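Local coordinates for protein beta-galactosidase (Trichoderma reesei, PDB 3OG2) that probably hydrolyses terminal non-reducing beta-D-galactose residues of beta-D-galactosides, as a glycoside hydrolase of family 35, at residues F906-A911 and T939-P944; Y917-Y922 and G929-N934. One frame throughout, in Å; residues are numbered along the deposited sequence.

Contact 1 of 2, residues F906-A911 and T939-P944. With NAG (2-acetamido-2-deoxy-beta-D-glucopyranose), chain C.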
loop_
_atom_site.group_PDB
_atom_site.type_symbol
_atom_site.label_atom_id
_atom_site.label_comp_id
_atom_site.label_asym_id
_atom_site.label_seq_id
_atom_site.Cartn_x
_atom_site.Cartn_y
_atom_site.Cartn_z
ATOM N N PHE A 906 -6.967 17.608 4.300
ATOM C CA PHE A 906 -7.475 18.822 3.666
ATOM C C PHE A 906 -8.657 18.454 2.792
ATOM O O PHE A 906 -8.507 17.593 1.950
ATOM C CB PHE A 906 -6.410 19.527 2.831
ATOM C CG PHE A 906 -5.280 20.068 3.688
ATOM C CD1 PHE A 906 -4.268 19.223 4.104
ATOM C CD2 PHE A 906 -5.267 21.404 4.046
ATOM C CE1 PHE A 906 -3.244 19.713 4.918
ATOM C CE2 PHE A 906 -4.246 21.886 4.869
ATOM C CZ PHE A 906 -3.241 21.042 5.285
ATOM N N VAL A 907 -9.809 19.120 3.003
ATOM C CA VAL A 907 -11.015 18.694 2.283
ATOM C C VAL A 907 -11.544 19.796 1.386
ATOM O O VAL A 907 -11.845 20.898 1.923
ATOM C CB VAL A 907 -12.162 18.266 3.221
ATOM C CG1 VAL A 907 -13.418 17.837 2.474
ATOM C CG2 VAL A 907 -11.655 17.099 4.069
ATOM N N PHE A 908 -11.686 19.540 0.106
ATOM C CA PHE A 908 -12.265 20.461 -0.845
ATOM C C PHE A 908 -13.772 20.156 -0.929
ATOM O O PHE A 908 -14.163 18.992 -1.037
ATOM C CB PHE A 908 -11.644 20.177 -2.229
ATOM C CG PHE A 908 -10.211 20.669 -2.401
ATOM C CD1 PHE A 908 -9.130 19.990 -1.844
ATOM C CD2 PHE A 908 -9.889 21.815 -3.112
ATOM C CE1 PHE A 908 -7.812 20.446 -2.010
ATOM C CE2 PHE A 908 -8.612 22.276 -3.314
ATOM C CZ PHE A 908 -7.560 21.585 -2.769
ATOM N N ASP A 909 -14.556 21.240 -0.942
ATOM C CA ASP A 909 -16.005 21.115 -1.143
ATOM C C ASP A 909 -16.315 21.024 -2.631
ATOM O O ASP A 909 -15.860 21.883 -3.393
ATOM C CB ASP A 909 -16.677 22.338 -0.512
ATOM C CG ASP A 909 -18.165 22.429 -0.421
ATOM O OD1 ASP A 909 -18.832 21.486 -0.884
ATOM O OD2 ASP A 909 -18.692 23.427 0.121
ATOM N N ASN A 910 -17.031 20.027 -3.089
ATOM C CA ASN A 910 -17.281 19.958 -4.522
ATOM C C ASN A 910 -18.715 20.377 -4.810
ATOM O O ASN A 910 -19.630 19.564 -4.580
ATOM C CB ASN A 910 -17.051 18.552 -5.052
ATOM C CG ASN A 910 -17.283 18.476 -6.534
ATOM O OD1 ASN A 910 -17.259 19.498 -7.251
ATOM N ND2 ASN A 910 -17.516 17.276 -7.050
ATOM N N ALA A 911 -18.842 21.635 -5.282
ATOM C CA ALA A 911 -20.137 22.283 -5.510
ATOM C C ALA A 911 -20.660 22.065 -6.931
ATOM O O ALA A 911 -20.028 22.533 -7.865
ATOM C CB ALA A 911 -20.090 23.780 -5.240
ATOM N N THR A 939 -11.672 14.212 -2.811
ATOM C CA THR A 939 -11.937 15.527 -2.220
ATOM C C THR A 939 -11.189 15.698 -0.906
ATOM O O THR A 939 -10.989 16.816 -0.447
ATOM C CB THR A 939 -13.440 15.730 -1.927
ATOM O OG1 THR A 939 -13.942 14.589 -1.181
ATOM C CG2 THR A 939 -14.263 15.864 -3.213
ATOM N N GLU A 940 -10.752 14.591 -0.275
ATOM C CA GLU A 940 -10.096 14.635 1.044
ATOM C C GLU A 940 -8.670 14.157 0.874
ATOM O O GLU A 940 -8.436 13.016 0.380
ATOM C CB GLU A 940 -10.895 13.774 2.014
ATOM C CG GLU A 940 -10.171 13.629 3.365
ATOM C CD GLU A 940 -11.066 13.162 4.473
ATOM O OE1 GLU A 940 -12.271 12.912 4.280
ATOM O OE2 GLU A 940 -10.550 13.047 5.612
ATOM N N PHE A 941 -7.705 14.981 1.273
ATOM C CA PHE A 941 -6.267 14.799 1.043
ATOM C C PHE A 941 -5.540 14.666 2.364
ATOM O O PHE A 941 -5.246 15.700 2.983
ATOM C CB PHE A 941 -5.690 16.002 0.229
ATOM C CG PHE A 941 -6.294 15.982 -1.170
ATOM C CD1 PHE A 941 -7.497 16.575 -1.466
ATOM C CD2 PHE A 941 -5.599 15.316 -2.212
ATOM C CE1 PHE A 941 -8.032 16.558 -2.776
ATOM C CE2 PHE A 941 -6.107 15.324 -3.520
ATOM C CZ PHE A 941 -7.315 15.918 -3.796
ATOM N N PRO A 942 -5.291 13.452 2.839
ATOM C CA PRO A 942 -4.580 13.301 4.134
ATOM C C PRO A 942 -3.130 13.694 3.943
ATOM O O PRO A 942 -2.531 13.485 2.851
ATOM C CB PRO A 942 -4.647 11.797 4.408
ATOM C CG PRO A 942 -4.830 11.179 3.065
ATOM C CD PRO A 942 -5.651 12.153 2.260
ATOM N N VAL A 943 -2.529 14.258 4.971
ATOM C CA VAL A 943 -1.115 14.648 4.984
ATOM C C VAL A 943 -0.552 14.169 6.292
ATOM O O VAL A 943 -1.130 14.537 7.303
ATOM C CB VAL A 943 -0.918 16.154 4.772
ATOM C CG1 VAL A 943 0.573 16.455 4.754
ATOM C CG2 VAL A 943 -1.619 16.574 3.468
ATOM N N PRO A 944 0.507 13.370 6.318
ATOM C CA PRO A 944 0.942 12.822 7.606
ATOM C C PRO A 944 1.649 13.817 8.515
ATOM O O PRO A 944 2.361 14.699 8.080
ATOM C CB PRO A 944 1.972 11.765 7.201
ATOM C CG PRO A 944 2.478 12.234 5.872
ATOM C CD PRO A 944 1.334 12.932 5.182
HETATM C C1 NAG C . -17.548 17.065 -8.466
HETATM C C2 NAG C . -16.754 15.776 -8.740
HETATM C C3 NAG C . -16.877 15.453 -10.236
HETATM C C4 NAG C . -18.350 15.327 -10.651
HETATM C C5 NAG C . -19.134 16.571 -10.169
HETATM C C6 NAG C . -20.634 16.424 -10.407
HETATM C C7 NAG C . -14.732 15.485 -7.399
HETATM C C8 NAG C . -13.396 16.110 -7.021
HETATM N N2 NAG C . -15.344 16.047 -8.427
HETATM O O3 NAG C . -16.156 14.264 -10.508
HETATM O O4 NAG C . -18.410 15.336 -12.068
HETATM O O5 NAG C . -18.903 16.809 -8.797
HETATM O O6 NAG C . -21.222 17.721 -10.175
HETATM O O7 NAG C . -15.217 14.571 -6.756
#
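Phe906 and Phe941 form an antiparallel hydrogen-bonded pair, and the short axes of strands 906-908 and 940-943 approach to 4.6 Å at 168° between their directions. Phe906 N donates to Phe941 O (2.9 Å); Phe941 N returns a bond to Phe906 O, and Phe908 N donates to Thr939 O. Between them, Val907 and Glu940 are a non-hydrogen-bonded pair, where Val907 CG2 lies 3.8 Å from Glu940 CG. Beyond this methyl the extended Glu940 chain carries its OE2 to a hydrogen bond with Ser905 OG.

On the phenylalanine face, CD1 of Phe908 meets CE1 of Phe941 at 3.7 Å, the ring planes at 75° and the pair oblique. CG2 of Val943 touches the edge of the Phe906 ring, 3.8 Å from its CD1. Past the strand, Asn910 ND2 is covalently bonded to NAG C1 (1.4 Å), an N-linked glycan root.

Within an all-beta domain, strand 900-908 also pairs with strand 973-977 through Val907 and Ala974, while Phe906, Phe908 and Phe941 pack against strands 917-923 and 926-932 of another sheet.

Contact 2 of 2, residues Y917-Y922 and G929-N934. With NAG (2-acetamido-2-deoxy-beta-D-glucopyranose), chain C.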
loop_
_atom_site.group_PDB
_atom_site.type_symbol
_atom_site.label_atom_id
_atom_site.label_comp_id
_atom_site.label_asym_id
_atom_site.label_seq_id
_atom_site.Cartn_x
_atom_site.Cartn_y
_atom_site.Cartn_z
ATOM N N TYR A 917 -12.085 23.402 -12.385
ATOM C CA TYR A 917 -10.735 23.822 -12.092
ATOM C C TYR A 917 -9.901 22.608 -11.641
ATOM O O TYR A 917 -10.457 21.586 -11.257
ATOM C CB TYR A 917 -10.683 24.914 -11.022
ATOM C CG TYR A 917 -11.116 24.512 -9.622
ATOM C CD1 TYR A 917 -12.471 24.494 -9.269
ATOM C CD2 TYR A 917 -10.177 24.189 -8.672
ATOM C CE1 TYR A 917 -12.859 24.135 -7.993
ATOM C CE2 TYR A 917 -10.569 23.836 -7.388
ATOM C CZ TYR A 917 -11.885 23.811 -7.050
ATOM O OH TYR A 917 -12.239 23.470 -5.766
ATOM N N ARG A 918 -8.597 22.883 -11.719
ATOM C CA ARG A 918 -7.629 21.911 -11.209
ATOM C C ARG A 918 -6.868 22.605 -10.097
ATOM O O ARG A 918 -6.614 23.822 -10.217
ATOM C CB ARG A 918 -6.665 21.430 -12.314
ATOM C CG ARG A 918 -7.506 20.852 -13.465
ATOM C CD ARG A 918 -6.660 20.482 -14.659
ATOM N NE ARG A 918 -5.729 19.343 -14.499
ATOM C CZ ARG A 918 -6.017 18.101 -14.807
ATOM N NH1 ARG A 918 -7.245 17.787 -15.246
ATOM N NH2 ARG A 918 -5.096 17.161 -14.646
ATOM N N ALA A 919 -6.543 21.924 -9.035
ATOM C CA ALA A 919 -5.774 22.556 -7.962
ATOM C C ALA A 919 -4.656 21.601 -7.549
ATOM O O ALA A 919 -4.747 20.357 -7.700
ATOM C CB ALA A 919 -6.667 22.829 -6.739
ATOM N N LEU A 920 -3.585 22.171 -7.068
ATOM C CA LEU A 920 -2.480 21.443 -6.458
ATOM C C LEU A 920 -2.388 21.891 -4.985
ATOM O O LEU A 920 -2.468 23.083 -4.715
ATOM C CB LEU A 920 -1.161 21.733 -7.148
ATOM C CG LEU A 920 -1.104 21.383 -8.626
ATOM C CD1 LEU A 920 0.152 21.957 -9.242
ATOM C CD2 LEU A 920 -1.082 19.848 -8.758
ATOM N N LEU A 921 -2.192 20.906 -4.123
ATOM C CA LEU A 921 -2.062 21.155 -2.684
ATOM C C LEU A 921 -0.592 20.981 -2.279
ATOM O O LEU A 921 -0.032 19.913 -2.578
ATOM C CB LEU A 921 -2.957 20.176 -1.904
ATOM C CG LEU A 921 -2.795 20.230 -0.392
ATOM C CD1 LEU A 921 -3.310 21.545 0.210
ATOM C CD2 LEU A 921 -3.573 19.045 0.205
ATOM N N TYR A 922 0.011 21.938 -1.624
ATOM C CA TYR A 922 1.354 21.832 -1.101
ATOM C C TYR A 922 1.319 22.010 0.400
ATOM O O TYR A 922 0.578 22.849 0.919
ATOM C CB TYR A 922 2.211 22.897 -1.720
ATOM C CG TYR A 922 2.700 22.587 -3.108
ATOM C CD1 TYR A 922 3.957 21.969 -3.172
ATOM C CD2 TYR A 922 2.092 22.885 -4.313
ATOM C CE1 TYR A 922 4.643 21.595 -4.299
ATOM C CE2 TYR A 922 2.801 22.488 -5.498
ATOM C CZ TYR A 922 4.010 21.866 -5.491
ATOM O OH TYR A 922 4.721 21.516 -6.655
ATOM N N GLY A 929 -1.334 16.738 -3.256
ATOM C CA GLY A 929 -2.683 16.527 -3.816
ATOM C C GLY A 929 -2.816 17.195 -5.195
ATOM O O GLY A 929 -2.373 18.355 -5.407
ATOM N N LYS A 930 -3.426 16.458 -6.090
ATOM C CA LYS A 930 -3.888 16.969 -7.345
ATOM C C LYS A 930 -5.400 16.759 -7.298
ATOM O O LYS A 930 -5.912 15.671 -7.243
ATOM C CB LYS A 930 -3.240 16.171 -8.512
ATOM C CG LYS A 930 -3.701 16.692 -9.865
ATOM C CD LYS A 930 -2.775 16.257 -11.010
ATOM C CE LYS A 930 -1.588 17.177 -11.184
ATOM N NZ LYS A 930 -0.739 16.865 -12.373
ATOM N N TYR A 931 -6.101 17.892 -7.325
ATOM C CA TYR A 931 -7.551 17.928 -7.236
ATOM C C TYR A 931 -8.096 18.337 -8.587
ATOM O O TYR A 931 -7.671 19.341 -9.145
ATOM C CB TYR A 931 -7.952 18.985 -6.182
ATOM C CG TYR A 931 -9.464 19.120 -6.059
ATOM C CD1 TYR A 931 -10.173 18.126 -5.386
ATOM C CD2 TYR A 931 -10.137 20.183 -6.614
ATOM C CE1 TYR A 931 -11.564 18.219 -5.269
ATOM C CE2 TYR A 931 -11.525 20.341 -6.519
ATOM C CZ TYR A 931 -12.210 19.338 -5.835
ATOM O OH TYR A 931 -13.580 19.416 -5.701
ATOM N N VAL A 932 -9.073 17.585 -9.103
ATOM C CA VAL A 932 -9.574 17.852 -10.428
ATOM C C VAL A 932 -11.091 17.929 -10.297
ATOM O O VAL A 932 -11.794 16.922 -10.180
ATOM C CB VAL A 932 -9.142 16.801 -11.492
ATOM C CG1 VAL A 932 -9.767 17.159 -12.840
ATOM C CG2 VAL A 932 -7.614 16.739 -11.585
ATOM N N SER A 933 -11.591 19.168 -10.319
ATOM C CA SER A 933 -12.958 19.380 -9.802
ATOM C C SER A 933 -14.010 18.736 -10.699
ATOM O O SER A 933 -15.097 18.367 -10.217
ATOM C CB SER A 933 -13.236 20.885 -9.609
ATOM O OG SER A 933 -13.592 21.475 -10.872
ATOM N N ASN A 934 -13.699 18.581 -11.999
ATOM C CA ASN A 934 -14.683 18.060 -12.956
ATOM C C ASN A 934 -14.427 16.585 -13.277
ATOM O O ASN A 934 -15.113 16.060 -14.141
ATOM C CB ASN A 934 -14.682 18.890 -14.254
ATOM C CG ASN A 934 -13.317 18.855 -14.943
ATOM O OD1 ASN A 934 -12.282 18.901 -14.314
ATOM N ND2 ASN A 934 -13.328 18.753 -16.287
HETATM C C1 NAG C . -17.548 17.065 -8.466
HETATM C C2 NAG C . -16.754 15.776 -8.740
HETATM C C3 NAG C . -16.877 15.453 -10.236
HETATM C C4 NAG C . -18.350 15.327 -10.651
HETATM C C5 NAG C . -19.134 16.571 -10.169
HETATM C C6 NAG C . -20.634 16.424 -10.407
HETATM C C7 NAG C . -14.732 15.485 -7.399
HETATM C C8 NAG C . -13.396 16.110 -7.021
HETATM N N2 NAG C . -15.344 16.047 -8.427
HETATM O O3 NAG C . -16.156 14.264 -10.508
HETATM O O4 NAG C . -18.410 15.336 -12.068
HETATM O O5 NAG C . -18.903 16.809 -8.797
HETATM O O6 NAG C . -21.222 17.721 -10.175
HETATM O O7 NAG C . -15.217 14.571 -6.756
HETATM O O HOH W 1 -14.532 22.022 -5.741
HETATM O O HOH W 2 -9.701 19.152 -15.542
#
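The Tyr917 ring takes Ser933 CB over one face, a CH-pi contact with CB 3.9 Å from the ring centroid and 24° off the normal. The two residues lie at the open end of an antiparallel beta hairpin, strands 917-923 and 926-932. CB of Tyr917 points away from the partner strand, but with CG between the backbone N and the carbonyl carbon (chi1 67°) the end of the side chain comes nearer to it. There its OH comes within 3.3 Å of Tyr931 CE2; the two rings are oblique, with planes at 43°. One water is hydrogen-bonded to both Tyr917 OH and Tyr931 OH. An alanine in place of Tyr917 would probably open a gap beside Ser933 CB and the Tyr931 ring and leave that water without one of its two tyrosine partners.

The backbone supplies the register: Ala919 and Tyr931 exchange two N-H...O bonds, and Leu921 N donates to Gly929 O. At the end, Ser933 N reaches Tyr917 O at 2.8 Å while Tyr917 N donates to Ser933 OG. On the other face, Arg918 lies beside Val932, whose CG2 is 3.7 Å above the guanidinium plane, offset toward its rim. Leu920 likewise lies beside Lys930, its CD2 3.6 Å from Lys930 CE. Arg918 NH2 and Lys930 NZ share Asp783 OD2 in salt bridges, which probably offsets the repulsion of the two like charges. Beyond the strand, NAG N2 donates to Ser933 O at 2.9 Å.

Following the chain from the N terminus, strand 900-908 passes first, and the glycosylated loop after it leads into strand 917-923. The chain turns back along strand 926-932, so contact 2 closes the short hairpin loop. Strand 940-943 then returns to 900-908, and contact 1 closes a wider loop that encloses contact 2 entirely. The pairings belong to two different sheets: contact 1 to one with 973-977, contact 2 to the edge of another with 953-962. Their facing sides touch, with Phe941 CD2 3.5 Å from Gly929 CA, and the Phe908 and Tyr931 rings stack. The same sugar, joined to contact 1 covalently, is hydrogen-bonded by contact 2.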